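Local coordinates for glycerate dehydrogenase related protein (Thermoplasma acidophilum, PDB 3GVX) that probably acts as a D-isomer specific 2-hydroxyacid dehydrogenase, reducing glyoxylate or hydroxypyruvate with NAD(P)H, at residues Met52-Ser57 and Phe273-Asn278; Ala86-Ala91 and His255-Met260; Ile133-Ala138 and Arg153-Gln158; Leu140-Gly145 and Asp157-Val162; Asp234-Glu239 and Thr243-Arg248. All coordinates share one frame; numbering follows the deposited sequence.

In the fold
The chain forms two open, parallel alpha/beta units, and only contact 1 belongs to the smaller one, where strand 52-55 of the five-stranded sheet meets the late helix 266-279. Contacts 2 to 5 are built around the seven-stranded Rossmann-type sheet. Contacts 3 and 4, with centres 9 Å apart, share helix 132-143, Asp157 and Gln158. Contact 2 draws its helical side from 79-97 and touches contacts 3, 4 and 5. Contacts 3, 4 and then 5 follow one another along the chain between the two halves of contact 2, which in turn lie between those of contact 1. Contact 1 therefore brings the end of the chain back to its first unit, about 38 Å from contact 5 between centres.

Contact 1. Residues Met52-Ser57 and Phe273-Asn278; sequences MIQAIS and FENVRN
Met52 and Gln54, two residues apart on strand 52-55, hold one helix face through Val276 and Asn275. With CG anti to the backbone N (chi1 179°) and bends farther out, the selenomethionine side chain of Met52 reaches across and puts CE 3.3 Å from Val276 CG2, a pair closer than ordinary carbon packing. Val276 CG2 also sits 3.8 Å from Gln54 CB, two residues farther along the strand. Gln54 shares the first torsion of Met52, then turns at chi2 (78°). That bend brings Gln54 OE1 to 3.4 Å from Asn275 CB, and leaves Gln54 NE2 pointing to the carbonyl of the next residue, Ala55 O, at 3.1 Å, in a nearly straight bond lying in the Gln54 amide plane; NE2 has a second, weak bond to Ser76 O. The helix segment runs against the strand at 157°, with axes 9.0 Å apart, as a layer on the five-stranded parallel sheet. Strands 37-40 and 73-75 flank strand 52-55, while Phe273 packs on helix 11-20.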
# COMPACT_ATOMS: atom_id res chain seq x y z
N MSE B 52 -34.33 10.39 -5.41
CA MSE B 52 -32.97 10.12 -5.81
C MSE B 52 -32.80 9.01 -6.81
O MSE B 52 -33.43 7.96 -6.72
CB MSE B 52 -32.14 9.84 -4.55
CG MSE B 52 -30.65 9.51 -4.79
SE MSE B 52 -30.48 7.82 -5.41
CE MSE B 52 -29.36 7.19 -4.61
N ILE B 53 -31.90 9.25 -7.76
CA ILE B 53 -31.59 8.28 -8.79
C ILE B 53 -30.11 7.98 -8.76
O ILE B 53 -29.28 8.88 -8.86
CB ILE B 53 -32.00 8.83 -10.17
CG1 ILE B 53 -33.50 9.14 -10.16
CG2 ILE B 53 -31.65 7.82 -11.26
CD1 ILE B 53 -34.02 9.78 -11.42
N GLN B 54 -29.78 6.71 -8.62
CA GLN B 54 -28.39 6.27 -8.55
C GLN B 54 -27.94 5.42 -9.73
O GLN B 54 -28.36 4.27 -9.87
CB GLN B 54 -28.18 5.47 -7.26
CG GLN B 54 -26.77 4.94 -7.11
CD GLN B 54 -25.79 5.99 -6.67
OE1 GLN B 54 -25.92 6.58 -5.60
NE2 GLN B 54 -24.78 6.25 -7.51
N ALA B 55 -27.07 5.97 -10.57
CA ALA B 55 -26.51 5.24 -11.70
C ALA B 55 -25.42 4.35 -11.12
O ALA B 55 -24.76 4.70 -10.14
CB ALA B 55 -25.91 6.21 -12.72
N ILE B 56 -25.22 3.17 -11.71
CA ILE B 56 -24.19 2.28 -11.20
C ILE B 56 -22.90 2.46 -11.96
O ILE B 56 -21.88 1.91 -11.59
CB ILE B 56 -24.62 0.81 -11.29
CG1 ILE B 56 -24.88 0.44 -12.75
CG2 ILE B 56 -25.85 0.58 -10.43
CD1 ILE B 56 -24.71 -1.02 -13.07
N SER B 57 -22.95 3.24 -13.03
CA SER B 57 -21.76 3.51 -13.84
C SER B 57 -21.04 4.75 -13.32
O SER B 57 -21.58 5.50 -12.50
CB SER B 57 -22.13 3.69 -15.31
OG SER B 57 -23.01 4.77 -15.50
N PHE B 273 -24.97 0.79 -4.19
CA PHE B 273 -25.99 0.66 -3.15
C PHE B 273 -25.61 1.39 -1.88
O PHE B 273 -26.45 1.97 -1.19
CB PHE B 273 -26.27 -0.81 -2.79
CG PHE B 273 -26.93 -1.60 -3.88
CD1 PHE B 273 -28.02 -1.10 -4.57
CD2 PHE B 273 -26.45 -2.83 -4.24
CE1 PHE B 273 -28.61 -1.81 -5.59
CE2 PHE B 273 -27.04 -3.55 -5.26
CZ PHE B 273 -28.12 -3.03 -5.93
N GLU B 274 -24.32 1.36 -1.57
CA GLU B 274 -23.83 2.03 -0.39
C GLU B 274 -24.07 3.52 -0.47
O GLU B 274 -24.46 4.13 0.52
CB GLU B 274 -22.35 1.71 -0.17
CG GLU B 274 -22.15 0.33 0.40
CD GLU B 274 -20.69 -0.04 0.65
OE1 GLU B 274 -19.79 0.50 -0.02
OE2 GLU B 274 -20.44 -0.90 1.52
N ASN B 275 -23.87 4.10 -1.64
CA ASN B 275 -24.11 5.53 -1.76
C ASN B 275 -25.58 5.83 -1.52
O ASN B 275 -25.91 6.91 -1.05
CB ASN B 275 -23.71 6.08 -3.12
CG ASN B 275 -23.65 7.60 -3.12
OD1 ASN B 275 -24.27 8.26 -3.96
ND2 ASN B 275 -22.90 8.15 -2.18
N VAL B 276 -26.45 4.89 -1.86
CA VAL B 276 -27.88 5.07 -1.66
C VAL B 276 -28.20 5.16 -0.18
O VAL B 276 -28.96 6.01 0.28
CB VAL B 276 -28.68 3.91 -2.29
CG1 VAL B 276 -30.10 3.89 -1.72
CG2 VAL B 276 -28.69 4.05 -3.81
N ARG B 277 -27.60 4.25 0.57
CA ARG B 277 -27.76 4.19 2.00
C ARG B 277 -27.19 5.45 2.66
O ARG B 277 -27.80 6.02 3.56
CB ARG B 277 -27.09 2.91 2.50
CG ARG B 277 -26.10 3.05 3.62
CD ARG B 277 -26.39 1.96 4.62
NE ARG B 277 -27.22 2.44 5.71
CZ ARG B 277 -27.82 1.66 6.61
NH1 ARG B 277 -27.69 0.34 6.53
NH2 ARG B 277 -28.50 2.20 7.61
N ASN B 278 -26.04 5.89 2.18
CA ASN B 278 -25.39 7.08 2.70
C ASN B 278 -26.16 8.33 2.36
O ASN B 278 -26.23 9.27 3.15
CB ASN B 278 -23.98 7.20 2.15
CG ASN B 278 -23.06 6.18 2.73
OD1 ASN B 278 -21.92 6.02 2.29
ND2 ASN B 278 -23.53 5.46 3.74

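Contact 2. Residues Ala86-Ala91 and His255-Met260; sequences AEHAFA and HVAGGM. With K (potassium ion), chain D.
His88, on helix 79-97, and the type I beta turn from Val256 to Gly259 build a potassium site at the subunit interface. Metal coordination comes first: ND1 of His88 binds potassium at 2.7 Å and a water does so at 2.6 Å. The turn presents two carbonyls, Val256 O at 3.0 Å and, at a longer 3.3 Å, Ala257 O. Thr117 OG1 of the second subunit completes this set, so the ion ties the two chains together. Hydrogen bonding fixes the imidazole from its other nitrogen, where NE2 pairs with Ser253 OG; the turn is held by Asp234, whose carboxylate takes the N-H groups of Val256 and Ala257. The apolar packing centres on His88, its CB 3.7 Å from Ala257 CB. A chi1 of -169° lays one face of the His88 ring against the turn. Val256 CG2 approaches obliquely, 3.8 Å from His88 CE1, and Ala257 CA stands over that face in a CH-pi contact, 4.0 Å from the ring centroid and 28° off the normal.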
# COMPACT_ATOMS: atom_id res chain seq x y z
N ALA B 86 -5.54 4.28 -7.37
CA ALA B 86 -4.67 4.56 -6.23
C ALA B 86 -3.89 3.30 -5.85
O ALA B 86 -2.71 3.38 -5.52
CB ALA B 86 -5.49 5.06 -5.05
N GLU B 87 -4.55 2.15 -5.93
CA GLU B 87 -3.91 0.87 -5.61
C GLU B 87 -2.82 0.54 -6.61
O GLU B 87 -1.78 -0.01 -6.26
CB GLU B 87 -4.92 -0.28 -5.60
CG GLU B 87 -5.76 -0.41 -4.37
CD GLU B 87 -6.62 -1.67 -4.40
OE1 GLU B 87 -6.24 -2.63 -5.10
OE2 GLU B 87 -7.67 -1.73 -3.73
N HIS B 88 -3.05 0.88 -7.87
CA HIS B 88 -2.06 0.61 -8.90
C HIS B 88 -0.86 1.52 -8.74
O HIS B 88 0.26 1.12 -9.03
CB HIS B 88 -2.63 0.80 -10.31
CG HIS B 88 -1.72 0.28 -11.37
ND1 HIS B 88 -1.70 -1.03 -11.76
CD2 HIS B 88 -0.75 0.90 -12.09
CE1 HIS B 88 -0.76 -1.22 -12.66
NE2 HIS B 88 -0.16 -0.06 -12.88
N ALA B 89 -1.11 2.74 -8.28
CA ALA B 89 -0.04 3.70 -8.07
C ALA B 89 0.86 3.26 -6.92
O ALA B 89 2.07 3.37 -6.99
CB ALA B 89 -0.63 5.09 -7.80
N PHE B 90 0.27 2.75 -5.85
CA PHE B 90 1.11 2.31 -4.75
C PHE B 90 1.87 1.05 -5.14
O PHE B 90 2.98 0.83 -4.66
CB PHE B 90 0.29 2.16 -3.46
CG PHE B 90 0.27 3.41 -2.62
CD1 PHE B 90 1.27 3.66 -1.69
CD2 PHE B 90 -0.68 4.39 -2.83
CE1 PHE B 90 1.33 4.87 -1.00
CE2 PHE B 90 -0.63 5.60 -2.14
CZ PHE B 90 0.38 5.84 -1.23
N ALA B 91 1.31 0.26 -6.05
CA ALA B 91 1.96 -0.96 -6.51
C ALA B 91 3.25 -0.63 -7.27
O ALA B 91 4.28 -1.29 -7.09
CB ALA B 91 1.01 -1.78 -7.39
N HIS B 255 -1.64 1.14 -19.24
CA HIS B 255 -2.92 1.79 -18.99
C HIS B 255 -3.93 0.83 -18.36
O HIS B 255 -5.06 0.73 -18.83
CB HIS B 255 -3.48 2.28 -20.33
CG HIS B 255 -4.31 3.52 -20.24
ND1 HIS B 255 -3.94 4.70 -20.84
CD2 HIS B 255 -5.46 3.77 -19.58
CE1 HIS B 255 -4.83 5.64 -20.56
NE2 HIS B 255 -5.76 5.10 -19.79
N VAL B 256 -3.52 0.12 -17.31
CA VAL B 256 -4.39 -0.83 -16.63
C VAL B 256 -4.70 -0.42 -15.20
O VAL B 256 -5.33 -1.16 -14.47
CB VAL B 256 -3.75 -2.24 -16.58
CG1 VAL B 256 -3.68 -2.86 -17.98
CG2 VAL B 256 -2.37 -2.13 -15.94
N ALA B 257 -4.26 0.77 -14.80
CA ALA B 257 -4.49 1.24 -13.43
C ALA B 257 -5.97 1.23 -13.02
O ALA B 257 -6.31 0.77 -11.93
CB ALA B 257 -3.89 2.64 -13.24
N GLY B 258 -6.84 1.71 -13.90
CA GLY B 258 -8.26 1.75 -13.58
C GLY B 258 -9.04 0.58 -14.15
O GLY B 258 -10.24 0.68 -14.41
N GLY B 259 -8.35 -0.53 -14.33
CA GLY B 259 -8.97 -1.71 -14.89
C GLY B 259 -8.67 -1.74 -16.38
O GLY B 259 -7.58 -1.36 -16.81
N MSE B 260 -9.65 -2.17 -17.16
CA MSE B 260 -9.52 -2.26 -18.61
C MSE B 260 -10.83 -1.81 -19.23
O MSE B 260 -11.87 -1.81 -18.56
CB MSE B 260 -9.30 -3.71 -19.03
CG MSE B 260 -7.91 -4.10 -19.42
SE MSE B 260 -7.85 -5.87 -19.20
CE MSE B 260 -8.31 -6.47 -20.80
K K D . -4.29 -1.81 -11.72
O HOH W 1 -5.31 -1.52 -9.38

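Contact 3. Residues Ile133-Ala138 and Arg153-Gln158; sequences IGRRVA and RSSVDQ
Arg135 starts from a chi1 of -68°, with CG anti to its carbonyl carbon, and then runs extended from CG to NE, carrying the guanidinium along the loop 153-158. Asp157 sets CG between its own N and carbonyl carbon (chi1 53°), which places OD2 4.0 Å from Arg135 CG. The two side chains pass in opposite directions. They belong to a Rossmann-type beta-alpha-beta unit: a glycine pattern consistent with the GxGxxG motif runs into helix 132-143, with Gly134 in its first turn, and the loop leaves the next strand, 147-151, a region that commonly meets the dinucleotide in such dehydrogenases. The charges do not join directly: Arg135 NH1 stays 4.2 Å from Asp157 OD2, the flat groups nearly perpendicular. Earlier in the loop, Ser155 O lies 3.2 Å from Arg135 NH2. Tyr130 gives its hydroxyl to a hydrogen bond with Asp157 OD1 and its carbonyl to a weak one from Arg135 NE. Two waters link Asp157 OD2 to Arg135: one, in the guanidinium plane, accepts from Arg135 NH1 at 3.1 Å and donates to Asp157 OD2 at 2.9 Å; the other, reaching the backbone, donates to Arg135 O and to Asp157 OD2, both at 2.7 Å.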
# COMPACT_ATOMS: atom_id res chain seq x y z
N ILE B 133 -8.72 10.62 -7.75
CA ILE B 133 -7.54 9.79 -7.64
C ILE B 133 -6.58 10.33 -6.60
O ILE B 133 -6.09 9.59 -5.76
CB ILE B 133 -6.85 9.67 -9.00
CG1 ILE B 133 -7.81 8.96 -9.97
CG2 ILE B 133 -5.50 9.00 -8.84
CD1 ILE B 133 -7.30 8.84 -11.38
N GLY B 134 -6.33 11.63 -6.66
CA GLY B 134 -5.45 12.26 -5.71
C GLY B 134 -5.94 12.13 -4.28
O GLY B 134 -5.13 11.99 -3.36
N ARG B 135 -7.25 12.17 -4.09
CA ARG B 135 -7.81 12.05 -2.75
C ARG B 135 -7.65 10.65 -2.20
O ARG B 135 -7.32 10.47 -1.04
CB ARG B 135 -9.28 12.47 -2.75
CG ARG B 135 -9.45 13.96 -3.00
CD ARG B 135 -10.87 14.38 -3.37
NE ARG B 135 -10.84 15.73 -3.93
CZ ARG B 135 -11.02 16.85 -3.24
NH1 ARG B 135 -11.28 16.81 -1.95
NH2 ARG B 135 -10.91 18.02 -3.86
N ARG B 136 -7.89 9.66 -3.05
CA ARG B 136 -7.76 8.27 -2.68
C ARG B 136 -6.30 7.92 -2.43
O ARG B 136 -5.99 7.17 -1.52
CB ARG B 136 -8.34 7.38 -3.77
CG ARG B 136 -8.36 5.91 -3.42
CD ARG B 136 -9.14 5.63 -2.14
NE ARG B 136 -9.07 4.21 -1.79
CZ ARG B 136 -9.69 3.63 -0.78
NH1 ARG B 136 -10.46 4.34 0.04
NH2 ARG B 136 -9.54 2.32 -0.59
N VAL B 137 -5.42 8.47 -3.25
CA VAL B 137 -3.99 8.25 -3.14
C VAL B 137 -3.52 8.80 -1.80
O VAL B 137 -2.76 8.14 -1.09
CB VAL B 137 -3.20 8.94 -4.32
CG1 VAL B 137 -1.75 9.19 -3.93
CG2 VAL B 137 -3.27 8.05 -5.58
N ALA B 138 -4.00 9.99 -1.46
CA ALA B 138 -3.66 10.66 -0.20
C ALA B 138 -4.18 9.92 1.04
O ALA B 138 -3.57 9.99 2.10
CB ALA B 138 -4.18 12.09 -0.22
N ARG B 153 -6.03 22.99 -8.18
CA ARG B 153 -6.97 23.99 -8.61
C ARG B 153 -8.05 23.83 -7.54
O ARG B 153 -9.03 23.10 -7.71
CB ARG B 153 -7.50 23.62 -9.98
CG ARG B 153 -6.47 22.90 -10.88
CD ARG B 153 -5.32 23.83 -11.30
NE ARG B 153 -5.79 25.21 -11.47
CZ ARG B 153 -5.43 26.01 -12.47
NH1 ARG B 153 -4.59 25.58 -13.41
NH2 ARG B 153 -5.89 27.25 -12.51
N SER B 154 -7.77 24.48 -6.41
CA SER B 154 -8.60 24.50 -5.21
C SER B 154 -9.38 23.28 -4.75
O SER B 154 -9.95 22.52 -5.53
CB SER B 154 -9.57 25.68 -5.29
OG SER B 154 -10.32 25.77 -4.09
N SER B 155 -9.42 23.17 -3.43
CA SER B 155 -10.11 22.13 -2.70
C SER B 155 -9.17 20.98 -2.41
O SER B 155 -8.70 20.27 -3.31
CB SER B 155 -11.35 21.62 -3.45
OG SER B 155 -12.28 21.07 -2.54
N VAL B 156 -8.85 20.84 -1.14
CA VAL B 156 -8.02 19.77 -0.67
C VAL B 156 -8.81 19.36 0.53
O VAL B 156 -9.74 20.06 0.93
CB VAL B 156 -6.61 20.24 -0.20
CG1 VAL B 156 -5.82 20.77 -1.38
CG2 VAL B 156 -6.75 21.26 0.93
N ASP B 157 -8.48 18.22 1.09
CA ASP B 157 -9.21 17.82 2.25
C ASP B 157 -8.25 17.72 3.41
O ASP B 157 -7.16 18.29 3.39
CB ASP B 157 -9.90 16.48 2.02
CG ASP B 157 -8.94 15.42 1.53
OD1 ASP B 157 -7.72 15.57 1.71
OD2 ASP B 157 -9.41 14.42 0.97
N GLN B 158 -8.68 17.00 4.41
CA GLN B 158 -7.90 16.82 5.60
C GLN B 158 -6.66 15.94 5.40
O GLN B 158 -5.79 15.95 6.25
CB GLN B 158 -8.76 16.19 6.68
CG GLN B 158 -8.50 14.72 6.79
CD GLN B 158 -9.75 13.93 7.03
OE1 GLN B 158 -10.14 13.69 8.17
NE2 GLN B 158 -10.40 13.54 5.94
O HOH W 2 -8.17 12.05 0.97
O HOH W 3 -11.88 14.17 -0.48

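Contact 4. Residues Leu140-Gly145 and Asp157-Val162; sequences LAKAFG and DQNVDV
Within the last turn of helix 132-143, closed by a Schellman motif at Gly145 with its positive phi, Lys142 reaches across to Asn159 and Asp161 of the loop that leads into strand 162-163. That loop folds as a type I turn from Asp157 to Val160 that coincides with an Asx turn: Asp157 OD1 accepts from Asn159 N at 2.9 Å, the N-H arriving from well above the carboxylate plane. The chain of Lys142 is doubly bent, at chi2 (-51°) and chi3 (-59°), and curls over Asn159 instead of stretching into solvent. Lys142 CG sits 3.4 Å from Asn159 OD1, and Lys142 CD 3.5 Å from Asn159 O. The curl delivers Lys142 NZ to the carboxylate of Asp161, where OD2 uses its syn lone pair in a salt bridge of 2.9 Å; Asp161 OD1 adds a weak bond to Lys142 NZ at 3.3 Å. Both ends have further partners, for NZ also bonds Met146 O and OD2 accepts from Val148 N, an arrangement likely to steady both charges. The contact joins the last turn of helix 132-143, through Lys142, to the loop entering edge strand 162-163, which pairs with strand 147-151.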
# COMPACT_ATOMS: atom_id res chain seq x y z
N LEU B 140 -4.43 6.64 1.23
CA LEU B 140 -3.48 5.54 1.39
C LEU B 140 -2.14 6.06 1.92
O LEU B 140 -1.53 5.45 2.80
CB LEU B 140 -3.27 4.80 0.06
CG LEU B 140 -4.47 4.08 -0.55
CD1 LEU B 140 -4.03 3.46 -1.88
CD2 LEU B 140 -5.02 3.03 0.42
N ALA B 141 -1.70 7.20 1.40
CA ALA B 141 -0.44 7.80 1.83
C ALA B 141 -0.43 8.13 3.32
O ALA B 141 0.58 7.91 3.99
CB ALA B 141 -0.14 9.05 1.00
N LYS B 142 -1.54 8.63 3.85
CA LYS B 142 -1.64 8.95 5.27
C LYS B 142 -1.53 7.67 6.07
O LYS B 142 -0.91 7.65 7.12
CB LYS B 142 -2.96 9.66 5.61
CG LYS B 142 -3.15 11.00 4.90
CD LYS B 142 -1.95 11.92 5.08
CE LYS B 142 -1.65 12.23 6.54
NZ LYS B 142 -0.41 13.06 6.66
N ALA B 143 -2.14 6.61 5.57
CA ALA B 143 -2.08 5.32 6.25
C ALA B 143 -0.64 4.81 6.31
O ALA B 143 -0.21 4.25 7.32
CB ALA B 143 -2.96 4.32 5.54
N PHE B 144 0.11 5.01 5.23
CA PHE B 144 1.51 4.59 5.17
C PHE B 144 2.40 5.51 5.98
O PHE B 144 3.61 5.31 6.06
CB PHE B 144 2.00 4.53 3.71
CG PHE B 144 1.73 3.22 3.03
CD1 PHE B 144 2.49 2.11 3.31
CD2 PHE B 144 0.70 3.09 2.11
CE1 PHE B 144 2.24 0.90 2.71
CE2 PHE B 144 0.44 1.87 1.50
CZ PHE B 144 1.21 0.78 1.80
N GLY B 145 1.80 6.53 6.58
CA GLY B 145 2.56 7.47 7.38
C GLY B 145 3.26 8.55 6.57
O GLY B 145 4.14 9.22 7.06
N ASP B 157 -8.48 18.22 1.09
CA ASP B 157 -9.21 17.82 2.25
C ASP B 157 -8.25 17.72 3.41
O ASP B 157 -7.16 18.29 3.39
CB ASP B 157 -9.90 16.48 2.02
CG ASP B 157 -8.94 15.42 1.53
OD1 ASP B 157 -7.72 15.57 1.71
OD2 ASP B 157 -9.41 14.42 0.97
N GLN B 158 -8.68 17.00 4.41
CA GLN B 158 -7.90 16.82 5.60
C GLN B 158 -6.66 15.94 5.40
O GLN B 158 -5.79 15.95 6.25
CB GLN B 158 -8.76 16.19 6.68
CG GLN B 158 -8.50 14.72 6.79
CD GLN B 158 -9.75 13.93 7.03
OE1 GLN B 158 -10.14 13.69 8.17
NE2 GLN B 158 -10.40 13.54 5.94
N ASN B 159 -6.57 15.14 4.34
CA ASN B 159 -5.39 14.31 4.19
C ASN B 159 -4.23 15.01 3.48
O ASN B 159 -3.28 14.37 3.03
CB ASN B 159 -5.72 12.99 3.49
CG ASN B 159 -6.49 12.06 4.36
OD1 ASN B 159 -6.33 12.06 5.58
ND2 ASN B 159 -7.34 11.25 3.75
N VAL B 160 -4.32 16.33 3.40
CA VAL B 160 -3.27 17.12 2.78
C VAL B 160 -2.58 17.98 3.82
O VAL B 160 -3.23 18.75 4.52
CB VAL B 160 -3.82 18.06 1.70
CG1 VAL B 160 -2.70 18.97 1.23
CG2 VAL B 160 -4.44 17.27 0.55
N ASP B 161 -1.27 17.86 3.93
CA ASP B 161 -0.57 18.66 4.93
C ASP B 161 -0.03 19.97 4.38
O ASP B 161 0.16 20.92 5.12
CB ASP B 161 0.57 17.83 5.53
CG ASP B 161 0.11 16.45 5.94
OD1 ASP B 161 -0.75 16.34 6.83
OD2 ASP B 161 0.61 15.46 5.37
N VAL B 162 0.23 20.01 3.08
CA VAL B 162 0.78 21.21 2.47
C VAL B 162 0.21 21.49 1.09
O VAL B 162 0.15 20.61 0.22
CB VAL B 162 2.32 21.14 2.35
CG1 VAL B 162 2.86 22.45 1.76
CG2 VAL B 162 2.95 20.85 3.72

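Contact 5. Residues Asp234-Glu239 and Thr243-Arg248; sequences DVWWNE and TETNLR
The indole of Trp236 is sandwiched: Thr245 OG1 stands 3.7 Å above the middle of one face, while on the opposite face Trp237 CZ3 lies 3.4 Å above the plane, displaced toward the rim. Two more groups meet the Trp236 ring at its edge, close to its plane. Thr243 O faces the pyrrole side, and Leu247 CD1 touches Trp236 CH2 on the benzene side at 3.6 Å. The setting is the long excursion between strands 230-233 and 250-252, the last two of the Rossmann-type sheet, and the ring lies between the two arms of this connection. The chi1 of -163° points the indole away from its own backbone N and across to the segment 243-248. The hydrogen on Trp236 NE1 is offered to Thr243 O at 3.3 Å and to a water, weakly in both cases. That water also accepts from Thr243 N at 2.7 Å and donates to Trp237 O, and so bridges the two segments. Around the contact, Trp237 NE1 bonds Val214 O, Leu252 of strand 250-252 packs on both Trp236 and Thr245, and Lys108 of the second subunit bonds Leu247 O. At the other end of Trp236, its backbone N donates to Glu239 OE2 at 2.9 Å, meeting that oxygen on its anti side and 33° out of the carboxylate plane.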
# COMPACT_ATOMS: atom_id res chain seq x y z
N ASP B 234 1.75 4.40 -15.91
CA ASP B 234 0.75 3.49 -16.38
C ASP B 234 0.27 3.97 -17.74
O ASP B 234 -0.58 3.36 -18.35
CB ASP B 234 -0.42 3.43 -15.40
CG ASP B 234 -1.50 2.50 -15.86
OD1 ASP B 234 -1.20 1.32 -16.16
OD2 ASP B 234 -2.66 2.94 -15.92
N VAL B 235 0.84 5.08 -18.22
CA VAL B 235 0.46 5.64 -19.51
C VAL B 235 1.66 6.08 -20.32
O VAL B 235 2.57 6.76 -19.82
CB VAL B 235 -0.46 6.85 -19.36
CG1 VAL B 235 -1.72 6.46 -18.58
CG2 VAL B 235 0.29 8.00 -18.69
N TRP B 236 1.67 5.70 -21.59
CA TRP B 236 2.77 6.05 -22.46
C TRP B 236 2.28 6.89 -23.62
O TRP B 236 1.09 6.90 -23.91
CB TRP B 236 3.45 4.77 -22.94
CG TRP B 236 4.78 5.03 -23.47
CD1 TRP B 236 5.11 5.14 -24.78
CD2 TRP B 236 5.98 5.25 -22.73
NE1 TRP B 236 6.44 5.43 -24.91
CE2 TRP B 236 7.00 5.50 -23.67
CE3 TRP B 236 6.30 5.27 -21.37
CZ2 TRP B 236 8.32 5.76 -23.30
CZ3 TRP B 236 7.60 5.53 -21.00
CH2 TRP B 236 8.60 5.78 -21.97
N TRP B 237 3.17 7.60 -24.30
CA TRP B 237 2.70 8.40 -25.42
C TRP B 237 2.31 7.49 -26.57
O TRP B 237 2.87 6.40 -26.77
CB TRP B 237 3.76 9.41 -25.86
CG TRP B 237 4.21 10.30 -24.76
CD1 TRP B 237 3.77 11.56 -24.47
CD2 TRP B 237 5.20 9.99 -23.77
NE1 TRP B 237 4.42 12.05 -23.37
CE2 TRP B 237 5.31 11.11 -22.92
CE3 TRP B 237 6.01 8.87 -23.53
CZ2 TRP B 237 6.18 11.15 -21.83
CZ3 TRP B 237 6.87 8.90 -22.45
CH2 TRP B 237 6.96 10.04 -21.62
N ASN B 238 1.32 7.98 -27.31
CA ASN B 238 0.73 7.33 -28.47
C ASN B 238 -0.14 6.16 -28.06
O ASN B 238 -1.36 6.28 -28.10
CB ASN B 238 1.80 6.93 -29.48
CG ASN B 238 2.64 8.12 -29.91
OD1 ASN B 238 2.14 9.25 -29.99
ND2 ASN B 238 3.92 7.87 -30.19
N GLU B 239 0.44 5.04 -27.64
CA GLU B 239 -0.39 3.90 -27.24
C GLU B 239 -1.44 3.58 -28.31
O GLU B 239 -2.29 4.40 -28.62
CB GLU B 239 -1.16 4.21 -25.96
CG GLU B 239 -0.38 4.28 -24.67
CD GLU B 239 -1.32 4.57 -23.49
OE1 GLU B 239 -2.39 3.93 -23.43
OE2 GLU B 239 -1.00 5.42 -22.65
N THR B 243 6.89 3.66 -28.23
CA THR B 243 8.19 3.53 -28.60
C THR B 243 9.17 4.00 -27.63
O THR B 243 8.93 4.85 -27.02
CB THR B 243 8.42 4.38 -29.94
OG1 THR B 243 8.22 5.73 -29.73
CG2 THR B 243 7.51 3.99 -30.86
N GLU B 244 10.34 3.50 -27.51
CA GLU B 244 11.32 4.27 -26.82
C GLU B 244 11.21 3.95 -25.32
O GLU B 244 11.68 4.44 -24.45
CB GLU B 244 11.07 5.67 -27.19
CG GLU B 244 12.25 6.49 -27.53
CD GLU B 244 11.94 7.94 -27.89
OE1 GLU B 244 12.69 8.85 -27.77
OE2 GLU B 244 10.94 8.20 -28.38
N THR B 245 10.43 3.02 -25.19
CA THR B 245 10.02 2.35 -23.98
C THR B 245 11.04 1.57 -23.12
O THR B 245 10.80 1.39 -21.93
CB THR B 245 8.83 1.46 -24.35
OG1 THR B 245 7.71 1.84 -23.56
CG2 THR B 245 9.15 -0.01 -24.20
N ASN B 246 12.15 1.13 -23.70
CA ASN B 246 13.14 0.37 -22.92
C ASN B 246 14.09 1.25 -22.10
O ASN B 246 15.28 1.35 -22.40
CB ASN B 246 13.96 -0.55 -23.83
CG ASN B 246 14.77 -1.57 -23.05
OD1 ASN B 246 14.95 -1.44 -21.84
ND2 ASN B 246 15.26 -2.59 -23.74
N LEU B 247 13.55 1.86 -21.05
CA LEU B 247 14.31 2.72 -20.14
C LEU B 247 14.77 1.91 -18.94
O LEU B 247 14.07 1.00 -18.49
CB LEU B 247 13.43 3.89 -19.67
CG LEU B 247 13.26 5.00 -20.71
CD1 LEU B 247 11.92 5.70 -20.54
CD2 LEU B 247 14.45 5.98 -20.60
N ARG B 248 15.95 2.23 -18.40
CA ARG B 248 16.42 1.51 -17.23
C ARG B 248 15.60 1.96 -16.04
O ARG B 248 14.81 1.19 -15.49
CB ARG B 248 17.89 1.79 -16.93
CG ARG B 248 18.32 1.17 -15.59
CD ARG B 248 19.77 1.48 -15.21
NE ARG B 248 19.86 2.56 -14.22
CZ ARG B 248 19.51 3.82 -14.41
NH1 ARG B 248 19.03 4.20 -15.57
NH2 ARG B 248 19.64 4.70 -13.42
O HOH W 4 5.86 6.13 -27.87